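Local coordinates for protein MlnE (Bacillus amyloliquefaciens subsp. plantarum, PDB 5D2E) that is the N-terminal B-type ketoreductase of the macrolactin assembly line, which binds NADP(H) and probably reduces beta-keto groups of the growing polyketide, at residues Phe351-Gly356 against Glu397-Phe402. Numbering follows the deposited sequence.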
loop_
_atom_site.group_PDB
_atom_site.type_symbol
_atom_site.label_atom_id
_atom_site.label_comp_id
_atom_site.label_asym_id
_atom_site.label_seq_id
_atom_site.Cartn_x
_atom_site.Cartn_y
_atom_site.Cartn_z
ATOM N N PHE A 351 -0.675 22.220 -23.395
ATOM C CA PHE A 351 -0.330 23.289 -22.482
ATOM C C PHE A 351 1.166 23.509 -22.417
ATOM O O PHE A 351 1.585 24.386 -21.674
ATOM C CB PHE A 351 -0.866 23.037 -21.054
ATOM C CG PHE A 351 -2.356 23.013 -20.956
ATOM C CD1 PHE A 351 -3.099 24.179 -21.046
ATOM C CD2 PHE A 351 -3.032 21.831 -20.720
ATOM C CE1 PHE A 351 -4.481 24.149 -20.943
ATOM C CE2 PHE A 351 -4.415 21.801 -20.587
ATOM C CZ PHE A 351 -5.146 22.960 -20.711
ATOM N N GLY A 352 1.953 22.734 -23.178
ATOM C CA GLY A 352 3.418 22.899 -23.200
ATOM C C GLY A 352 4.143 22.048 -22.168
ATOM O O GLY A 352 5.236 21.553 -22.431
ATOM N N GLU A 353 3.556 21.899 -20.981
ATOM C CA GLU A 353 4.176 21.064 -19.922
ATOM C C GLU A 353 3.213 20.719 -18.787
ATOM O O GLU A 353 2.101 21.253 -18.712
ATOM C CB GLU A 353 5.383 21.787 -19.299
ATOM C CG GLU A 353 5.016 23.041 -18.528
ATOM C CD GLU A 353 6.270 23.764 -18.091
ATOM O OE1 GLU A 353 7.303 23.629 -18.806
ATOM O OE2 GLU A 353 6.218 24.455 -17.046
ATOM N N LEU A 354 3.687 19.833 -17.904
ATOM C CA LEU A 354 2.938 19.413 -16.694
ATOM C C LEU A 354 3.771 19.756 -15.488
ATOM O O LEU A 354 4.920 19.414 -15.411
ATOM C CB LEU A 354 2.647 17.910 -16.739
ATOM C CG LEU A 354 1.858 17.304 -15.585
ATOM C CD1 LEU A 354 0.480 17.921 -15.388
ATOM C CD2 LEU A 354 1.717 15.830 -15.884
ATOM N N ASN A 355 3.183 20.430 -14.524
ATOM C CA ASN A 355 3.895 20.832 -13.315
ATOM C C ASN A 355 3.464 20.110 -12.082
ATOM O O ASN A 355 4.032 20.365 -11.041
ATOM C CB ASN A 355 3.658 22.313 -13.033
ATOM C CG ASN A 355 3.965 23.182 -14.242
ATOM O OD1 ASN A 355 3.069 23.838 -14.779
ATOM N ND2 ASN A 355 5.199 23.097 -14.747
ATOM N N GLY A 356 2.429 19.271 -12.130
ATOM C CA GLY A 356 2.029 18.594 -10.878
ATOM C C GLY A 356 0.961 17.543 -11.116
ATOM O O GLY A 356 0.152 17.743 -12.032
ATOM N N GLU A 397 9.946 12.677 -17.719
ATOM C CA GLU A 397 10.692 13.860 -18.186
ATOM C C GLU A 397 9.994 15.207 -17.861
ATOM O O GLU A 397 10.500 16.254 -18.234
ATOM C CB GLU A 397 10.933 13.803 -19.708
ATOM C CG GLU A 397 11.538 12.528 -20.280
ATOM C CD GLU A 397 12.909 12.207 -19.704
ATOM O OE1 GLU A 397 13.601 13.138 -19.235
ATOM O OE2 GLU A 397 13.308 11.019 -19.698
ATOM N N GLU A 398 8.833 15.220 -17.207
ATOM C CA GLU A 398 8.147 16.466 -16.950
ATOM C C GLU A 398 8.679 17.147 -15.700
ATOM O O GLU A 398 9.114 16.478 -14.728
ATOM C CB GLU A 398 6.626 16.261 -16.915
ATOM C CG GLU A 398 6.053 15.809 -18.259
ATOM C CD GLU A 398 6.343 16.806 -19.387
ATOM O OE1 GLU A 398 6.062 17.994 -19.175
ATOM O OE2 GLU A 398 6.874 16.402 -20.442
ATOM N N PRO A 399 8.696 18.492 -15.719
ATOM C CA PRO A 399 9.258 19.266 -14.603
ATOM C C PRO A 399 8.216 19.351 -13.456
ATOM O O PRO A 399 7.631 20.432 -13.186
ATOM C CB PRO A 399 9.505 20.651 -15.250
ATOM C CG PRO A 399 8.310 20.775 -16.220
ATOM C CD PRO A 399 8.165 19.382 -16.792
ATOM N N LEU A 400 7.934 18.211 -12.816
ATOM C CA LEU A 400 6.880 18.205 -11.815
ATOM C C LEU A 400 7.404 18.891 -10.573
ATOM O O LEU A 400 8.487 18.596 -10.069
ATOM C CB LEU A 400 6.415 16.771 -11.461
ATOM C CG LEU A 400 5.936 15.887 -12.599
ATOM C CD1 LEU A 400 5.487 14.495 -12.107
ATOM C CD2 LEU A 400 4.779 16.532 -13.363
ATOM N N ASP A 401 6.597 19.756 -10.031
ATOM C CA ASP A 401 6.807 20.288 -8.704
ATOM C C ASP A 401 6.322 19.324 -7.637
ATOM O O ASP A 401 6.779 19.392 -6.490
ATOM C CB ASP A 401 6.079 21.622 -8.554
ATOM C CG ASP A 401 6.744 22.730 -9.416
ATOM O OD1 ASP A 401 7.972 22.805 -9.355
ATOM O OD2 ASP A 401 6.095 23.468 -10.193
ATOM N N PHE A 402 5.318 18.504 -7.978
ATOM C CA PHE A 402 4.762 17.545 -7.004
ATOM C C PHE A 402 4.084 16.376 -7.695
ATOM O O PHE A 402 3.661 16.452 -8.902
ATOM C CB PHE A 402 3.844 18.192 -5.939
ATOM C CG PHE A 402 2.637 18.864 -6.516
ATOM C CD1 PHE A 402 1.547 18.105 -6.917
ATOM C CD2 PHE A 402 2.640 20.235 -6.766
ATOM C CE1 PHE A 402 0.434 18.673 -7.462
ATOM C CE2 PHE A 402 1.513 20.831 -7.339
ATOM C CZ PHE A 402 0.421 20.046 -7.704
HETATM O O HOH W 1 7.462 22.974 -12.532
#
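Glu398 places CG beside its own backbone N (chi1 -64°) and bends again at chi2 (-59°), while Phe402 sets CG between its backbone N and carbonyl carbon (chi1 61°), which starts the ring back toward Gly356. The folded Glu398 chain presents OE1 to Glu353-Leu354, and that oxygen accepts a 3.3 Å hydrogen bond from Leu354 N, taken on its anti side and moderately out of the carboxylate plane. One face of the Phe402 ring is met by Gly356 CA, 3.9 Å from the ring centroid and offset toward the rim, a CH-pi contact. With no CB on Gly356, the ring lies directly over the backbone, its CE1 and CZ each 3.8 Å from Gly356 CA. Tyr276 and Phe268 also meet this ring. The two segments lead from helices 337-351 and 386-394 into the adjacent parallel strands 356-359 and 402-408 of the Rossmann-type KR domain, and the side chain of Leu354 is about 14 Å from the bound NADP. Just before the strands, Asp401 N donates to Asn355 O at 2.8 Å, approaching from above the carbonyl plane. Asn355 ND2 bonds to Glu353 OE2 at 2.9 Å within its own segment, with the acceptor in the amide plane, while OD1 accepts from Val275 N; bonds on both ND2 and OD1 hold the amide in its rotation. A water bridges the segments, donating to Pro399 O (2.6 Å) and Asp401 OD2 and weakly accepting from Asn355 ND2. Pro399 centres an inverse gamma turn. Next along the segment, Leu400 sends CD2 to within 3.8 Å of Leu354 CG, and Leu354 O is buried here with no hydrogen-bond partner in the model.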